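Local coordinates for protein fervidolysin (Fervidobacterium pennivorans, PDB 1R6V) that degrades keratin into peptides as a subtilisin-like serine protease, letting the bacterium grow on native feathers, at residues 271-276 against 477-482; 450-455 against 488-493; 466-471 against 498-503. The protein carries 1 engineered substitution. One frame throughout, in Å; residues are numbered along the deposited sequence.

Interaction 1: residues 271-276 against 477-482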
loop_
_atom_site.group_PDB
_atom_site.type_symbol
_atom_site.label_atom_id
_atom_site.label_comp_id
_atom_site.label_asym_id
_atom_site.label_seq_id
_atom_site.Cartn_x
_atom_site.Cartn_y
_atom_site.Cartn_z
ATOM N N TRP A 271 2.449 -6.984 5.067
ATOM C CA TRP A 271 3.145 -7.267 3.816
ATOM C C TRP A 271 2.397 -6.861 2.531
ATOM O O TRP A 271 2.999 -6.379 1.564
ATOM C CB TRP A 271 3.460 -8.776 3.746
ATOM C CG TRP A 271 3.802 -9.264 2.362
ATOM C CD1 TRP A 271 5.019 -9.216 1.754
ATOM C CD2 TRP A 271 2.890 -9.807 1.389
ATOM N NE1 TRP A 271 4.925 -9.686 0.465
ATOM C CE2 TRP A 271 3.632 -10.055 0.215
ATOM C CE3 TRP A 271 1.523 -10.101 1.401
ATOM C CZ2 TRP A 271 3.048 -10.583 -0.943
ATOM C CZ3 TRP A 271 0.940 -10.627 0.247
ATOM C CH2 TRP A 271 1.704 -10.862 -0.907
ATOM N N GLY A 272 1.086 -7.043 2.534
ATOM C CA GLY A 272 0.302 -6.781 1.337
ATOM C C GLY A 272 0.265 -5.408 0.705
ATOM O O GLY A 272 -0.046 -4.434 1.378
ATOM N N TYR A 273 0.588 -5.332 -0.589
ATOM C CA TYR A 273 0.521 -4.062 -1.319
ATOM C C TYR A 273 -0.945 -3.967 -1.692
ATOM O O TYR A 273 -1.445 -4.782 -2.469
ATOM C CB TYR A 273 1.329 -4.106 -2.616
ATOM C CG TYR A 273 1.392 -2.782 -3.352
ATOM C CD1 TYR A 273 2.491 -1.944 -3.210
ATOM C CD2 TYR A 273 0.369 -2.382 -4.221
ATOM C CE1 TYR A 273 2.585 -0.754 -3.916
ATOM C CE2 TYR A 273 0.455 -1.186 -4.934
ATOM C CZ TYR A 273 1.575 -0.381 -4.775
ATOM O OH TYR A 273 1.702 0.780 -5.499
ATOM N N SER A 274 -1.630 -2.972 -1.154
ATOM C CA SER A 274 -3.057 -2.811 -1.424
ATOM C C SER A 274 -3.309 -1.622 -2.322
ATOM O O SER A 274 -2.861 -0.512 -2.024
ATOM C CB SER A 274 -3.804 -2.621 -0.095
ATOM O OG SER A 274 -5.125 -2.131 -0.270
ATOM N N TYR A 275 -4.011 -1.840 -3.429
ATOM C CA TYR A 275 -4.317 -0.715 -4.305
ATOM C C TYR A 275 -5.329 0.190 -3.641
ATOM O O TYR A 275 -5.348 1.412 -3.859
ATOM C CB TYR A 275 -4.848 -1.194 -5.645
ATOM C CG TYR A 275 -3.738 -1.688 -6.539
ATOM C CD1 TYR A 275 -3.281 -2.997 -6.453
ATOM C CD2 TYR A 275 -3.131 -0.830 -7.461
ATOM C CE1 TYR A 275 -2.248 -3.448 -7.271
ATOM C CE2 TYR A 275 -2.094 -1.274 -8.283
ATOM C CZ TYR A 275 -1.669 -2.588 -8.178
ATOM O OH TYR A 275 -0.687 -3.052 -9.019
ATOM N N THR A 276 -6.200 -0.413 -2.841
ATOM C CA THR A 276 -7.202 0.349 -2.120
ATOM C C THR A 276 -6.555 1.261 -1.088
ATOM O O THR A 276 -6.893 2.446 -0.992
ATOM C CB THR A 276 -8.192 -0.587 -1.406
ATOM O OG1 THR A 276 -8.911 -1.320 -2.395
ATOM C CG2 THR A 276 -9.206 0.212 -0.553
ATOM N N CYS A 477 14.482 5.801 -1.101
ATOM C CA CYS A 477 14.146 5.193 -2.375
ATOM C C CYS A 477 12.628 5.089 -2.343
ATOM O O CYS A 477 12.027 5.163 -1.271
ATOM C CB CYS A 477 14.775 3.808 -2.493
ATOM S SG CYS A 477 16.604 3.893 -2.594
ATOM N N TYR A 478 12.014 4.924 -3.506
ATOM C CA TYR A 478 10.562 4.823 -3.562
ATOM C C TYR A 478 10.159 3.629 -4.400
ATOM O O TYR A 478 10.921 3.167 -5.247
ATOM C CB TYR A 478 9.958 6.098 -4.158
ATOM C CG TYR A 478 10.272 7.352 -3.356
ATOM C CD1 TYR A 478 11.180 8.297 -3.837
ATOM C CD2 TYR A 478 9.656 7.590 -2.126
ATOM C CE1 TYR A 478 11.467 9.461 -3.110
ATOM C CE2 TYR A 478 9.929 8.750 -1.389
ATOM C CZ TYR A 478 10.834 9.679 -1.896
ATOM O OH TYR A 478 11.080 10.834 -1.197
ATOM N N TYR A 479 8.953 3.125 -4.166
ATOM C CA TYR A 479 8.477 1.971 -4.911
ATOM C C TYR A 479 6.971 2.045 -5.093
ATOM O O TYR A 479 6.260 2.507 -4.207
ATOM C CB TYR A 479 8.848 0.690 -4.152
ATOM C CG TYR A 479 8.250 -0.589 -4.715
ATOM C CD1 TYR A 479 6.961 -1.001 -4.359
ATOM C CD2 TYR A 479 8.973 -1.386 -5.597
ATOM C CE1 TYR A 479 6.410 -2.181 -4.873
ATOM C CE2 TYR A 479 8.430 -2.570 -6.116
ATOM C CZ TYR A 479 7.153 -2.958 -5.751
ATOM O OH TYR A 479 6.623 -4.120 -6.277
ATOM N N ALA A 480 6.493 1.603 -6.249
ATOM C CA ALA A 480 5.061 1.568 -6.532
ATOM C C ALA A 480 4.811 0.636 -7.705
ATOM O O ALA A 480 5.697 0.381 -8.516
ATOM C CB ALA A 480 4.533 2.957 -6.861
ATOM N N LYS A 481 3.594 0.131 -7.798
ATOM C CA LYS A 481 3.240 -0.764 -8.891
ATOM C C LYS A 481 2.254 -0.053 -9.811
ATOM O O LYS A 481 1.373 0.669 -9.342
ATOM C CB LYS A 481 2.609 -2.020 -8.309
ATOM C CG LYS A 481 3.514 -2.704 -7.303
ATOM C CD LYS A 481 2.845 -3.890 -6.633
ATOM C CE LYS A 481 2.939 -5.135 -7.486
ATOM N NZ LYS A 481 2.396 -6.318 -6.753
ATOM N N THR A 482 2.375 -0.254 -11.118
ATOM C CA THR A 482 1.449 0.417 -12.020
ATOM C C THR A 482 0.045 -0.146 -11.864
ATOM O O THR A 482 -0.132 -1.338 -11.612
ATOM C CB THR A 482 1.873 0.302 -13.508
ATOM O OG1 THR A 482 1.921 -1.077 -13.892
ATOM C CG2 THR A 482 3.252 0.952 -13.734
HETATM O O HOH W 1 0.009 1.660 -7.232
HETATM O O HOH W 2 3.489 2.544 -3.766
#
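Tyr273 and Lys481 mark the closest backbone approach, and even there their CA atoms lie 8.7 Å apart, so segment 271-276, a loop that turns into a helix at Tyr275, reaches strand residues 478-481 chiefly through side chains. Tyr273 points its ring at the strand, with CG anti to the backbone N (chi1 -175°), and its hydroxyl arrives at the backbone of Lys481. Lys481 N donates a nearly straight hydrogen bond to Tyr273 OH, 3.0 Å long with 172° at the hydrogen. Two waters also bind this OH: one, 2.6 Å from Tyr273 OH, donates to Lys481 O, and the other donates to Tyr479 O. The phenol oxygen is thereby tied to three backbone atoms of the strand, the N and O of Lys481 and the O of Tyr479, one directly and two through water. The aliphatic part of the lysine runs past the same ring in the opposite direction, and Lys481 CD sits 3.7 Å from the centroid of the Tyr273 ring, over its face, as a CH-pi contact. On the helical side, the side chain of Tyr275 crosses that of Lys481 at about a right angle, and Tyr275 OH touches Lys481 CB at 3.5 Å. Tyr275 OH donates to Thr482 O across 3.2 Å, approaching from above the carbonyl plane. The contact joins the subtilase domain to the Ig-like sandwich domain: the first turn of helix 275-286 meets edge strand 478-481, which is paired in its sheet with strand 466-471. Tyr306 packs edge-to-face with Tyr273, and strand 487-494 lies against Ala480 and Thr482.

Interaction 2: residues 450-455 against 488-493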
loop_
_atom_site.group_PDB
_atom_site.type_symbol
_atom_site.label_atom_id
_atom_site.label_comp_id
_atom_site.label_asym_id
_atom_site.label_seq_id
_atom_site.Cartn_x
_atom_site.Cartn_y
_atom_site.Cartn_z
ATOM N N PHE A 450 4.922 12.816 -8.998
ATOM C CA PHE A 450 5.766 12.323 -10.082
ATOM C C PHE A 450 5.072 11.039 -10.530
ATOM O O PHE A 450 4.620 10.265 -9.691
ATOM C CB PHE A 450 7.176 11.983 -9.581
ATOM C CG PHE A 450 8.037 11.340 -10.623
ATOM C CD1 PHE A 450 8.405 12.045 -11.770
ATOM C CD2 PHE A 450 8.445 10.010 -10.481
ATOM C CE1 PHE A 450 9.164 11.433 -12.768
ATOM C CE2 PHE A 450 9.202 9.383 -11.465
ATOM C CZ PHE A 450 9.566 10.090 -12.615
ATOM N N GLN A 451 4.960 10.819 -11.833
ATOM C CA GLN A 451 4.324 9.582 -12.300
ATOM C C GLN A 451 5.191 8.862 -13.304
ATOM O O GLN A 451 5.941 9.490 -14.051
ATOM C CB GLN A 451 2.981 9.870 -12.969
ATOM C CG GLN A 451 1.905 10.428 -12.055
ATOM C CD GLN A 451 0.556 10.531 -12.748
ATOM O OE1 GLN A 451 0.485 10.684 -13.968
ATOM N NE2 GLN A 451 -0.520 10.456 -11.970
ATOM N N VAL A 452 5.106 7.534 -13.303
ATOM C CA VAL A 452 5.812 6.727 -14.285
ATOM C C VAL A 452 4.650 6.022 -14.985
ATOM O O VAL A 452 3.833 5.367 -14.338
ATOM C CB VAL A 452 6.797 5.702 -13.648
ATOM C CG1 VAL A 452 7.418 4.825 -14.748
ATOM C CG2 VAL A 452 7.930 6.449 -12.909
ATOM N N VAL A 453 4.550 6.218 -16.293
ATOM C CA VAL A 453 3.478 5.626 -17.088
ATOM C C VAL A 453 4.091 4.595 -18.027
ATOM O O VAL A 453 4.870 4.952 -18.906
ATOM C CB VAL A 453 2.762 6.695 -17.941
ATOM C CG1 VAL A 453 1.526 6.092 -18.601
ATOM C CG2 VAL A 453 2.370 7.896 -17.071
ATOM N N VAL A 454 3.741 3.323 -17.837
ATOM C CA VAL A 454 4.276 2.233 -18.672
ATOM C C VAL A 454 3.173 1.772 -19.624
ATOM O O VAL A 454 2.075 1.456 -19.181
ATOM C CB VAL A 454 4.722 1.033 -17.796
ATOM C CG1 VAL A 454 5.431 -0.032 -18.655
ATOM C CG2 VAL A 454 5.646 1.519 -16.678
ATOM N N THR A 455 3.465 1.737 -20.924
ATOM C CA THR A 455 2.478 1.328 -21.924
ATOM C C THR A 455 3.113 0.334 -22.881
ATOM O O THR A 455 4.291 0.013 -22.745
ATOM C CB THR A 455 2.000 2.516 -22.777
ATOM O OG1 THR A 455 3.128 3.099 -23.443
ATOM C CG2 THR A 455 1.331 3.571 -21.915
ATOM N N ALA A 488 2.106 4.536 -12.267
ATOM C CA ALA A 488 2.608 4.322 -10.913
ATOM C C ALA A 488 2.764 5.770 -10.454
ATOM O O ALA A 488 3.499 6.544 -11.076
ATOM C CB ALA A 488 3.965 3.612 -10.926
ATOM N N ARG A 489 2.058 6.135 -9.388
ATOM C CA ARG A 489 2.069 7.505 -8.886
ATOM C C ARG A 489 2.907 7.644 -7.642
ATOM O O ARG A 489 2.818 6.821 -6.731
ATOM C CB ARG A 489 0.645 7.972 -8.546
ATOM C CG ARG A 489 -0.390 7.752 -9.631
ATOM C CD ARG A 489 -1.768 8.223 -9.159
ATOM N NE ARG A 489 -1.867 9.682 -9.130
ATOM C CZ ARG A 489 -3.003 10.362 -8.986
ATOM N NH1 ARG A 489 -4.161 9.720 -8.851
ATOM N NH2 ARG A 489 -2.987 11.690 -8.990
ATOM N N PHE A 490 3.695 8.719 -7.598
ATOM C CA PHE A 490 4.566 8.999 -6.461
ATOM C C PHE A 490 4.262 10.394 -5.920
ATOM O O PHE A 490 4.872 11.362 -6.349
ATOM C CB PHE A 490 6.034 8.938 -6.907
ATOM C CG PHE A 490 6.463 7.567 -7.357
ATOM C CD1 PHE A 490 6.214 7.129 -8.654
ATOM C CD2 PHE A 490 7.089 6.707 -6.466
ATOM C CE1 PHE A 490 6.584 5.846 -9.061
ATOM C CE2 PHE A 490 7.464 5.422 -6.858
ATOM C CZ PHE A 490 7.210 4.993 -8.156
ATOM N N PRO A 491 3.349 10.504 -4.946
ATOM C CA PRO A 491 3.029 11.828 -4.409
ATOM C C PRO A 491 3.977 12.354 -3.356
ATOM O O PRO A 491 4.490 11.606 -2.521
ATOM C CB PRO A 491 1.619 11.653 -3.851
ATOM C CG PRO A 491 1.590 10.213 -3.430
ATOM C CD PRO A 491 2.421 9.470 -4.448
ATOM N N HIS A 492 4.214 13.658 -3.429
ATOM C CA HIS A 492 5.026 14.340 -2.441
ATOM C C HIS A 492 6.370 13.717 -2.131
ATOM O O HIS A 492 6.784 13.690 -0.987
ATOM C CB HIS A 492 4.177 14.486 -1.180
ATOM C CG HIS A 492 2.947 15.298 -1.417
ATOM N ND1 HIS A 492 2.972 16.676 -1.443
ATOM C CD2 HIS A 492 1.697 14.936 -1.791
ATOM C CE1 HIS A 492 1.794 17.128 -1.836
ATOM N NE2 HIS A 492 1.005 16.093 -2.056
ATOM N N ILE A 493 7.055 13.255 -3.172
ATOM C CA ILE A 493 8.374 12.675 -3.016
ATOM C C ILE A 493 9.433 13.760 -3.268
ATOM O O ILE A 493 9.126 14.860 -3.736
ATOM C CB ILE A 493 8.636 11.502 -4.014
ATOM C CG1 ILE A 493 8.583 11.992 -5.465
ATOM C CG2 ILE A 493 7.602 10.384 -3.788
ATOM C CD1 ILE A 493 9.219 10.989 -6.459
#
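In Phe450 CG stands anti to the backbone N (chi1 174°), whereas in Phe490 it lies beside the backbone N (chi1 -65°), and the two side chains run side by side in the same direction, with Phe450 CD2 4.1 Å from Phe490 CD1. The strands are antiparallel, and Phe450-Phe490 and Val452-Ala488 are hydrogen-bonded pairs; each pair has both of its N-H...O bonds, such as Phe490 N to Phe450 O at 2.8 Å and Val452 N to Ala488 O at 2.9 Å. Val452 CG2 meets Phe490 CE1, 4.1 Å away, and past the corner at His492 the CD1 methyl of Ile493 comes back to touch Phe450 CB at 3.9 Å. The non-hydrogen-bonded pair between them, Gln451 and Arg489, projects from the other face. Its side chains also lie alongside each other, but the amide and guanidinium planes are 83° apart. Gln451 NE2 is 3.2 Å from Arg489 NE, and since both are donors this is proximity without a bond; the arginine's charge is instead met by Glu449, which forms a salt bridge with NH2. The pairing thus splits by face: aromatic and aliphatic groups pack toward Met470 and Val468 of the facing sheet, as in the core of a beta-sandwich, while the other face carries polar groups, where the nearby carboxylate probably offsets the repulsion between the two N-H groups.

Interaction 3: residues 466-471 against 498-503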
loop_
_atom_site.group_PDB
_atom_site.type_symbol
_atom_site.label_atom_id
_atom_site.label_comp_id
_atom_site.label_asym_id
_atom_site.label_seq_id
_atom_site.Cartn_x
_atom_site.Cartn_y
_atom_site.Cartn_z
ATOM N N VAL A 466 3.329 -3.428 -13.162
ATOM C CA VAL A 466 4.743 -3.282 -13.479
ATOM C C VAL A 466 5.349 -2.620 -12.242
ATOM O O VAL A 466 4.784 -1.657 -11.701
ATOM C CB VAL A 466 4.935 -2.389 -14.719
ATOM C CG1 VAL A 466 6.412 -2.013 -14.879
ATOM C CG2 VAL A 466 4.454 -3.137 -15.964
ATOM N N PHE A 467 6.474 -3.143 -11.772
ATOM C CA PHE A 467 7.126 -2.587 -10.593
ATOM C C PHE A 467 7.960 -1.388 -11.017
ATOM O O PHE A 467 8.595 -1.408 -12.068
ATOM C CB PHE A 467 8.042 -3.625 -9.936
ATOM C CG PHE A 467 7.672 -5.056 -10.247
ATOM C CD1 PHE A 467 8.051 -5.651 -11.457
ATOM C CD2 PHE A 467 6.962 -5.817 -9.323
ATOM C CE1 PHE A 467 7.724 -6.989 -11.738
ATOM C CE2 PHE A 467 6.630 -7.149 -9.589
ATOM C CZ PHE A 467 7.014 -7.737 -10.798
ATOM N N VAL A 468 7.936 -0.333 -10.208
ATOM C CA VAL A 468 8.721 0.857 -10.514
ATOM C C VAL A 468 9.498 1.188 -9.257
ATOM O O VAL A 468 8.930 1.499 -8.202
ATOM C CB VAL A 468 7.833 2.053 -10.920
ATOM C CG1 VAL A 468 8.710 3.289 -11.192
ATOM C CG2 VAL A 468 7.039 1.711 -12.169
ATOM N N SER A 469 10.815 1.114 -9.386
ATOM C CA SER A 469 11.715 1.344 -8.274
ATOM C C SER A 469 12.566 2.581 -8.531
ATOM O O SER A 469 13.254 2.646 -9.543
ATOM C CB SER A 469 12.605 0.104 -8.135
ATOM O OG SER A 469 13.431 0.163 -6.997
ATOM N N MET A 470 12.500 3.570 -7.638
ATOM C CA MET A 470 13.302 4.791 -7.801
ATOM C C MET A 470 14.420 4.670 -6.781
ATOM O O MET A 470 14.192 4.797 -5.586
ATOM C CB MET A 470 12.450 6.042 -7.537
ATOM C CG MET A 470 11.189 6.121 -8.407
ATOM S SD MET A 470 10.122 7.577 -8.103
ATOM C CE MET A 470 11.317 8.985 -8.611
ATOM N N MET A 471 15.630 4.415 -7.268
ATOM C CA MET A 471 16.769 4.200 -6.396
ATOM C C MET A 471 17.829 5.285 -6.516
ATOM O O MET A 471 17.915 5.978 -7.530
ATOM C CB MET A 471 17.394 2.841 -6.732
ATOM C CG MET A 471 16.367 1.728 -6.959
ATOM S SD MET A 471 17.106 0.075 -7.336
ATOM C CE MET A 471 17.258 -0.521 -5.671
ATOM N N TYR A 498 17.489 10.253 -9.693
ATOM C CA TYR A 498 17.243 8.859 -9.356
ATOM C C TYR A 498 17.595 7.922 -10.486
ATOM O O TYR A 498 17.592 8.308 -11.645
ATOM C CB TYR A 498 15.763 8.591 -9.105
ATOM C CG TYR A 498 15.141 9.376 -7.992
ATOM C CD1 TYR A 498 14.720 10.683 -8.196
ATOM C CD2 TYR A 498 14.926 8.788 -6.742
ATOM C CE1 TYR A 498 14.085 11.384 -7.183
ATOM C CE2 TYR A 498 14.295 9.479 -5.726
ATOM C CZ TYR A 498 13.875 10.777 -5.960
ATOM O OH TYR A 498 13.203 11.446 -4.976
ATOM N N ASP A 499 17.817 6.688 -10.095
ATOM C CA ASP A 499 18.050 5.637 -11.065
ATOM C C ASP A 499 16.711 4.924 -10.960
ATOM O O ASP A 499 16.372 4.402 -9.908
ATOM C CB ASP A 499 19.172 4.707 -10.628
ATOM C CG ASP A 499 20.535 5.327 -10.820
ATOM O OD1 ASP A 499 20.640 6.330 -11.560
ATOM O OD2 ASP A 499 21.499 4.802 -10.239
ATOM N N ILE A 500 15.982 4.912 -12.042
ATOM C CA ILE A 500 14.647 4.322 -12.045
ATOM C C ILE A 500 14.613 3.018 -12.829
ATOM O O ILE A 500 14.974 2.988 -14.007
ATOM C CB ILE A 500 13.626 5.325 -12.647
ATOM C CG1 ILE A 500 13.621 6.619 -11.824
ATOM C CG2 ILE A 500 12.222 4.725 -12.618
ATOM C CD1 ILE A 500 12.697 7.710 -12.371
ATOM N N PHE A 501 14.183 1.948 -12.161
ATOM C CA PHE A 501 14.088 0.624 -12.772
ATOM C C PHE A 501 12.628 0.207 -12.851
ATOM O O PHE A 501 11.890 0.352 -11.887
ATOM C CB PHE A 501 14.889 -0.391 -11.953
ATOM C CG PHE A 501 16.335 -0.013 -11.789
ATOM C CD1 PHE A 501 16.732 0.855 -10.774
ATOM C CD2 PHE A 501 17.297 -0.493 -12.673
ATOM C CE1 PHE A 501 18.064 1.239 -10.642
ATOM C CE2 PHE A 501 18.632 -0.113 -12.548
ATOM C CZ PHE A 501 19.015 0.753 -11.533
ATOM N N VAL A 502 12.231 -0.294 -14.010
ATOM C CA VAL A 502 10.857 -0.713 -14.272
ATOM C C VAL A 502 10.875 -2.196 -14.666
ATOM O O VAL A 502 11.672 -2.595 -15.509
ATOM C CB VAL A 502 10.291 0.139 -15.431
ATOM C CG1 VAL A 502 8.840 -0.193 -15.687
ATOM C CG2 VAL A 502 10.451 1.626 -15.094
ATOM N N GLY A 503 10.008 -3.002 -14.055
ATOM C CA GLY A 503 9.979 -4.426 -14.366
ATOM C C GLY A 503 8.623 -4.958 -14.806
ATOM O O GLY A 503 7.635 -4.760 -14.101
#
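Met471, Met470 and Gly503 bury the most surface where strand 466-471 runs antiparallel to residues 498-503. At one end Met471 and Asp499 form a hydrogen-bonded pair, with Met471 N to Asp499 O and Asp499 N to Met471 O both 2.7 Å. The side chain of Met471 crosses that of Phe501 at about a right angle, its SD 4.4 Å from the Phe501 ring centroid in an oblique Met-aromatic contact. Met470 projects from the other face. Its chain bends at the thioether (chi3 63°), which carries the methyl group over the centre of the Tyr498 ring, CE lying 3.8 Å from the ring centroid, while Met470 CB touches Tyr498 CD2, also at 3.8 Å. The same methyl lies 4.2 Å from Ile500 CD1. Tyr498 OH is hydrogen-bonded to Asp494 O, which pins the far end of the ring; an alanine here would probably leave the Met470 methyl without its aromatic floor and that carbonyl without the phenol. At the other end Gly503 N donates to Phe467 O over 2.9 Å; the Phe467 ring lies close by, though its exact placement against Gly503 is doubtful. In between, Ser469 and Phe501 exchange two more backbone bonds. Chemically the strand pair is therefore two-sided: the face of Val468, Met470, Ile500 and Val502 is hydrocarbon and sulfur for the sandwich core, whereas that of Ser469, Met471, Asp499 and Phe501 mixes polar and apolar groups.

From the N terminus the chain passes 271-276 in the protease domain, then 450-455, 466-471, 477-482, 488-493 and 498-503. Interaction 1 closes the longest loop, some 200 residues, bringing the sandwich domain back onto the start of helix 275-286; interactions 2 and 3 close loops of about 30 residues. None nests: each pair of contacts crosses, their segments alternating along the sequence. Interactions 2 and 3 lie in the two facing sheets of the Ig-like domain, where Met470 packs against Phe450, Phe490 and Ile493. Strand 478-481 of interaction 1 borders strand 466-471 of interaction 3 and also touches Phe490 and Ile493 of interaction 2.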